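Local atomic coordinates of FAD-binding PCMH-type domain-containing protein (Gibberella zeae, PDB entry 6YJO), a protein that probably oxidises oligosaccharides with the help of a covalently linked FAD, as a member of the oxygen-dependent FAD-linked oxidoreductase family. Residues T127-G139 and G225-A237. Residues are numbered along the deposited sequence; the frame is centred on the assembly and turned at random.
With FAD (flavin-adenine dinucleotide), chain C.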
loop_
_atom_site.group_PDB
_atom_site.type_symbol
_atom_site.label_atom_id
_atom_site.label_comp_id
_atom_site.label_asym_id
_atom_site.label_seq_id
_atom_site.Cartn_x
_atom_site.Cartn_y
_atom_site.Cartn_z
ATOM N N THR A 127 19.582 -2.959 -7.754
ATOM C CA THR A 127 20.493 -3.728 -8.595
ATOM C C THR A 127 19.670 -4.570 -9.557
ATOM O O THR A 127 18.867 -5.401 -9.120
ATOM C CB THR A 127 21.411 -4.617 -7.744
ATOM O OG1 THR A 127 22.329 -3.798 -7.009
ATOM C CG2 THR A 127 22.190 -5.585 -8.617
ATOM N N LEU A 128 19.867 -4.350 -10.857
ATOM C CA LEU A 128 19.168 -5.071 -11.915
ATOM C C LEU A 128 20.099 -6.140 -12.477
ATOM O O LEU A 128 21.171 -5.821 -13.002
ATOM C CB LEU A 128 18.716 -4.115 -13.022
ATOM C CG LEU A 128 18.112 -4.745 -14.282
ATOM C CD1 LEU A 128 16.867 -5.571 -13.968
ATOM C CD2 LEU A 128 17.782 -3.673 -15.307
ATOM N N ASN A 129 19.690 -7.401 -12.361
ATOM C CA ASN A 129 20.454 -8.525 -12.886
ATOM C C ASN A 129 20.140 -8.737 -14.365
ATOM O O ASN A 129 19.208 -8.150 -14.921
ATOM C CB ASN A 129 20.147 -9.793 -12.090
ATOM C CG ASN A 129 20.605 -9.699 -10.648
ATOM O OD1 ASN A 129 21.777 -9.442 -10.374
ATOM N ND2 ASN A 129 19.678 -9.901 -9.719
ATOM N N LYS A 130 20.928 -9.609 -14.999
ATOM C CA LYS A 130 20.805 -9.829 -16.435
ATOM C C LYS A 130 19.633 -10.736 -16.782
ATOM O O LYS A 130 19.078 -10.622 -17.881
ATOM C CB LYS A 130 22.102 -10.419 -16.987
ATOM C CG LYS A 130 23.291 -9.467 -16.958
ATOM C CD LYS A 130 23.016 -8.200 -17.749
ATOM C CE LYS A 130 24.289 -7.413 -18.000
ATOM N NZ LYS A 130 24.003 -6.024 -18.440
ATOM N N ASP A 131 19.249 -11.640 -15.878
ATOM C CA ASP A 131 18.063 -12.464 -16.076
ATOM C C ASP A 131 16.776 -11.712 -15.757
ATOM O O ASP A 131 15.697 -12.315 -15.798
ATOM C CB ASP A 131 18.162 -13.751 -15.240
ATOM C CG ASP A 131 18.177 -13.496 -13.738
ATOM O OD1 ASP A 131 18.082 -12.327 -13.309
ATOM O OD2 ASP A 131 18.281 -14.484 -12.979
ATOM N N MET A 132 16.874 -10.418 -15.451
ATOM C CA MET A 132 15.775 -9.474 -15.258
ATOM C C MET A 132 15.174 -9.549 -13.858
ATOM O O MET A 132 14.201 -8.837 -13.585
ATOM C CB MET A 132 14.665 -9.657 -16.305
ATOM C CG MET A 132 15.160 -9.505 -17.742
ATOM S SD MET A 132 15.804 -7.857 -18.144
ATOM C CE MET A 132 17.536 -7.960 -17.669
ATOM N N SER A 133 15.703 -10.381 -12.966
ATOM C CA SER A 133 15.420 -10.201 -11.551
ATOM C C SER A 133 16.151 -8.957 -11.048
ATOM O O SER A 133 17.084 -8.455 -11.686
ATOM C CB SER A 133 15.851 -11.431 -10.747
ATOM O OG SER A 133 17.264 -11.540 -10.703
ATOM N N CYS A 134 15.718 -8.453 -9.894
ATOM C CA CYS A 134 16.383 -7.315 -9.272
ATOM C C CYS A 134 16.436 -7.511 -7.766
ATOM O O CYS A 134 15.621 -8.225 -7.181
ATOM C CB CYS A 134 15.688 -5.982 -9.598
ATOM S SG CYS A 134 13.981 -5.838 -9.009
ATOM N N THR A 135 17.435 -6.878 -7.154
ATOM C CA THR A 135 17.566 -6.779 -5.707
ATOM C C THR A 135 17.365 -5.320 -5.321
ATOM O O THR A 135 18.096 -4.445 -5.792
ATOM C CB THR A 135 18.935 -7.270 -5.226
ATOM O OG1 THR A 135 19.804 -6.149 -5.029
ATOM C CG2 THR A 135 19.574 -8.219 -6.230
ATOM N N VAL A 136 16.379 -5.064 -4.469
ATOM C CA VAL A 136 16.051 -3.718 -4.011
ATOM C C VAL A 136 16.152 -3.698 -2.492
ATOM O O VAL A 136 15.396 -4.395 -1.804
ATOM C CB VAL A 136 14.652 -3.282 -4.479
ATOM C CG1 VAL A 136 14.284 -1.946 -3.864
ATOM C CG2 VAL A 136 14.596 -3.214 -6.005
ATOM N N GLN A 137 17.075 -2.893 -1.970
ATOM C CA GLN A 137 17.241 -2.791 -0.527
ATOM C C GLN A 137 15.978 -2.212 0.098
ATOM O O GLN A 137 15.245 -1.439 -0.525
ATOM C CB GLN A 137 18.466 -1.937 -0.191
ATOM C CG GLN A 137 19.773 -2.705 -0.312
ATOM C CD GLN A 137 20.970 -1.918 0.184
ATOM O OE1 GLN A 137 21.165 -0.759 -0.177
ATOM N NE2 GLN A 137 21.781 -2.551 1.022
ATOM N N ALA A 138 15.718 -2.615 1.342
ATOM C CA ALA A 138 14.415 -2.403 1.958
ATOM C C ALA A 138 14.053 -0.932 2.140
ATOM O O ALA A 138 12.881 -0.632 2.393
ATOM C CB ALA A 138 14.379 -3.123 3.304
ATOM N N GLY A 139 15.005 -0.016 2.007
ATOM C CA GLY A 139 14.754 1.395 2.193
ATOM C C GLY A 139 14.497 2.185 0.934
ATOM O O GLY A 139 14.187 3.378 1.024
ATOM N N GLY A 225 9.261 -10.012 10.697
ATOM C CA GLY A 225 10.689 -9.774 10.720
ATOM C C GLY A 225 11.031 -8.447 10.082
ATOM O O GLY A 225 10.167 -7.724 9.582
ATOM N N ILE A 226 12.326 -8.143 10.112
ATOM C CA ILE A 226 12.863 -6.911 9.545
ATOM C C ILE A 226 13.514 -7.280 8.217
ATOM O O ILE A 226 14.615 -7.837 8.180
ATOM C CB ILE A 226 13.859 -6.232 10.489
ATOM C CG1 ILE A 226 13.279 -6.110 11.899
ATOM C CG2 ILE A 226 14.226 -4.847 9.958
ATOM C CD1 ILE A 226 12.211 -5.040 12.033
ATOM N N VAL A 227 12.827 -6.971 7.117
ATOM C CA VAL A 227 13.382 -7.211 5.791
ATOM C C VAL A 227 14.446 -6.167 5.483
ATOM O O VAL A 227 14.297 -4.979 5.808
ATOM C CB VAL A 227 12.264 -7.196 4.734
ATOM C CG1 VAL A 227 12.855 -7.203 3.332
ATOM C CG2 VAL A 227 11.338 -8.381 4.931
ATOM N N ALA A 228 15.529 -6.609 4.849
ATOM C CA ALA A 228 16.632 -5.741 4.467
ATOM C C ALA A 228 16.811 -5.611 2.962
ATOM O O ALA A 228 17.320 -4.586 2.501
ATOM C CB ALA A 228 17.948 -6.253 5.072
ATOM N N GLU A 229 16.414 -6.620 2.189
ATOM C CA GLU A 229 16.538 -6.593 0.738
ATOM C C GLU A 229 15.411 -7.430 0.152
ATOM O O GLU A 229 15.210 -8.570 0.577
ATOM C CB GLU A 229 17.903 -7.138 0.306
ATOM C CG GLU A 229 18.259 -6.889 -1.147
ATOM C CD GLU A 229 19.698 -7.264 -1.475
ATOM O OE1 GLU A 229 20.624 -6.575 -0.995
ATOM O OE2 GLU A 229 19.901 -8.254 -2.210
ATOM N N LEU A 230 14.669 -6.863 -0.797
ATOM C CA LEU A 230 13.593 -7.565 -1.485
ATOM C C LEU A 230 14.019 -7.883 -2.912
ATOM O O LEU A 230 14.757 -7.113 -3.536
ATOM C CB LEU A 230 12.300 -6.735 -1.504
ATOM C CG LEU A 230 11.697 -6.332 -0.150
ATOM C CD1 LEU A 230 12.271 -5.001 0.341
ATOM C CD2 LEU A 230 10.174 -6.255 -0.223
ATOM N N GLY A 231 13.557 -9.020 -3.419
ATOM C CA GLY A 231 13.822 -9.439 -4.788
ATOM C C GLY A 231 12.522 -9.450 -5.574
ATOM O O GLY A 231 11.474 -9.831 -5.044
ATOM N N PHE A 232 12.594 -8.992 -6.824
ATOM C CA PHE A 232 11.451 -8.982 -7.728
ATOM C C PHE A 232 11.892 -9.353 -9.139
ATOM O O PHE A 232 13.045 -9.141 -9.524
ATOM C CB PHE A 232 10.771 -7.604 -7.793
ATOM C CG PHE A 232 10.497 -6.981 -6.454
ATOM C CD1 PHE A 232 9.273 -7.151 -5.831
ATOM C CD2 PHE A 232 11.454 -6.195 -5.833
ATOM C CE1 PHE A 232 9.016 -6.562 -4.608
ATOM C CE2 PHE A 232 11.202 -5.606 -4.610
ATOM C CZ PHE A 232 9.982 -5.790 -3.998
ATOM N N GLN A 233 10.944 -9.883 -9.916
ATOM C CA GLN A 233 11.132 -10.153 -11.337
ATOM C C GLN A 233 10.525 -8.985 -12.110
ATOM O O GLN A 233 9.305 -8.794 -12.103
ATOM C CB GLN A 233 10.481 -11.478 -11.730
ATOM C CG GLN A 233 10.870 -11.988 -13.115
ATOM C CD GLN A 233 12.341 -12.361 -13.207
ATOM O OE1 GLN A 233 12.914 -12.910 -12.262
ATOM N NE2 GLN A 233 12.962 -12.058 -14.344
ATOM N N THR A 234 11.378 -8.203 -12.765
ATOM C CA THR A 234 10.929 -7.010 -13.466
ATOM C C THR A 234 10.258 -7.371 -14.789
ATOM O O THR A 234 10.458 -8.454 -15.350
ATOM C CB THR A 234 12.100 -6.067 -13.751
ATOM O OG1 THR A 234 12.916 -6.624 -14.789
ATOM C CG2 THR A 234 12.949 -5.858 -12.504
ATOM N N PHE A 235 9.451 -6.437 -15.283
ATOM C CA PHE A 235 8.928 -6.476 -16.639
ATOM C C PHE A 235 9.510 -5.313 -17.435
ATOM O O PHE A 235 10.045 -4.353 -16.872
ATOM C CB PHE A 235 7.394 -6.425 -16.647
ATOM C CG PHE A 235 6.821 -5.122 -16.154
ATOM C CD1 PHE A 235 6.642 -4.058 -17.021
ATOM C CD2 PHE A 235 6.449 -4.967 -14.829
ATOM C CE1 PHE A 235 6.115 -2.860 -16.577
ATOM C CE2 PHE A 235 5.918 -3.771 -14.379
ATOM C CZ PHE A 235 5.752 -2.717 -15.253
ATOM N N ALA A 236 9.414 -5.411 -18.758
ATOM C CA ALA A 236 10.002 -4.396 -19.623
ATOM C C ALA A 236 9.154 -3.131 -19.579
ATOM O O ALA A 236 7.954 -3.173 -19.872
ATOM C CB ALA A 236 10.115 -4.916 -21.055
ATOM N N ALA A 237 9.770 -2.015 -19.206
ATOM C CA ALA A 237 9.058 -0.745 -19.161
ATOM C C ALA A 237 8.484 -0.444 -20.541
ATOM O O ALA A 237 9.251 -0.364 -21.513
ATOM C CB ALA A 237 9.985 0.386 -18.719
HETATM P PA FAD C . 6.288 2.581 6.658
HETATM O O1A FAD C . 5.548 3.343 7.691
HETATM O O2A FAD C . 7.814 2.761 6.714
HETATM O O5B FAD C . 5.919 1.050 6.718
HETATM C C5B FAD C . 4.545 0.612 6.772
HETATM C C4B FAD C . 4.488 -0.772 7.360
HETATM O O4B FAD C . 5.560 -1.574 6.804
HETATM C C3B FAD C . 4.666 -0.827 8.875
HETATM O O3B FAD C . 3.906 -1.891 9.436
HETATM C C2B FAD C . 6.169 -1.064 9.015
HETATM O O2B FAD C . 6.501 -1.682 10.249
HETATM C C1B FAD C . 6.413 -2.013 7.844
HETATM N N9A FAD C . 7.792 -2.023 7.362
HETATM C C8A FAD C . 8.492 -0.989 6.793
HETATM N N7A FAD C . 9.725 -1.289 6.465
HETATM C C5A FAD C . 9.848 -2.621 6.848
HETATM C C6A FAD C . 10.917 -3.530 6.771
HETATM N N6A FAD C . 12.118 -3.236 6.266
HETATM N N1A FAD C . 10.706 -4.778 7.244
HETATM C C2A FAD C . 9.509 -5.082 7.750
HETATM N N3A FAD C . 8.429 -4.309 7.873
HETATM C C4A FAD C . 8.666 -3.076 7.401
HETATM N N1 FAD C . -0.733 2.177 -1.651
HETATM C C2 FAD C . -1.170 1.588 -2.803
HETATM O O2 FAD C . -1.468 0.389 -2.845
HETATM N N3 FAD C . -1.285 2.343 -3.960
HETATM C C4 FAD C . -0.994 3.688 -4.084
HETATM O O4 FAD C . -1.133 4.257 -5.164
HETATM C C4X FAD C . -0.531 4.302 -2.855
HETATM N N5 FAD C . -0.232 5.570 -2.879
HETATM C C5X FAD C . 0.216 6.153 -1.703
HETATM C C6 FAD C . 0.512 7.511 -1.693
HETATM C C7 FAD C . 0.991 8.139 -0.551
HETATM C C7M FAD C . 1.323 9.608 -0.597
HETATM C C8 FAD C . 1.110 7.404 0.641
HETATM C C8M FAD C . 1.614 8.046 1.905
HETATM C C9 FAD C . 0.791 6.049 0.645
HETATM C C9A FAD C . 0.342 5.424 -0.512
HETATM N N10 FAD C . 0.019 4.054 -0.538
HETATM C C10 FAD C . -0.431 3.461 -1.689
HETATM C "C1'" FAD C . 0.099 3.241 0.683
HETATM C "C2'" FAD C . 1.409 2.486 0.839
HETATM O "O2'" FAD C . 1.411 1.337 -0.007
HETATM C "C3'" FAD C . 1.538 2.033 2.293
HETATM O "O3'" FAD C . 1.412 3.182 3.125
HETATM C "C4'" FAD C . 2.856 1.337 2.626
HETATM O "O4'" FAD C . 2.616 0.211 3.470
HETATM C "C5'" FAD C . 3.814 2.288 3.305
HETATM O "O5'" FAD C . 5.139 1.726 3.276
HETATM P P FAD C . 6.369 2.551 3.787
HETATM O O1P FAD C . 7.568 1.619 3.982
HETATM O O2P FAD C . 6.576 3.726 2.903
HETATM O O3P FAD C . 5.815 3.031 5.213
HETATM O O HOH W 1 21.246 -5.497 1.335
#
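Cys134 and Phe232 form a hydrogen-bonded pair where strand 133-137 runs antiparallel to strand 226-233. On their buried face the small thiol fits the notch between ring and threonine methyl: SG lies at the edge of the Phe232 ring, 5.3 Å from its centroid, and 3.6 Å from Thr234 CG2. Beta-branched Val136 fills the next place along that flat edge, CB 4.2 Å from Phe232 CE2; Leu149 and Val145 of helix 142-152 lie against Cys134 and Val136 respectively. The end of Leu230 turns toward the other strand, and its CD1 packs on Ala138 CA. Opposite, Gly231 offers no bump beside Thr135, and the extended Glu229 side chain crosses Thr135, OE2 3.3 Å from CB; a water links Glu229 OE1 to NE2 of Gln137, and OE1 of the same amide accepts from Thr125 N. At the turn, Met132 O is gripped twice, by Thr234 N and, on a lone pair, by Thr234 OG1 at 2.8 Å. Gln233, bent at chi2 (66°), donates from NE2 to Asp131 O at 3.1 Å, in its amide plane. Ala138 is small enough for CB to sit 3.1 Å from Val227 O. Val227 N-H gives to FAD N1A and its carbonyl takes N6A: one backbone matches the adenine edge, whatever its side chain.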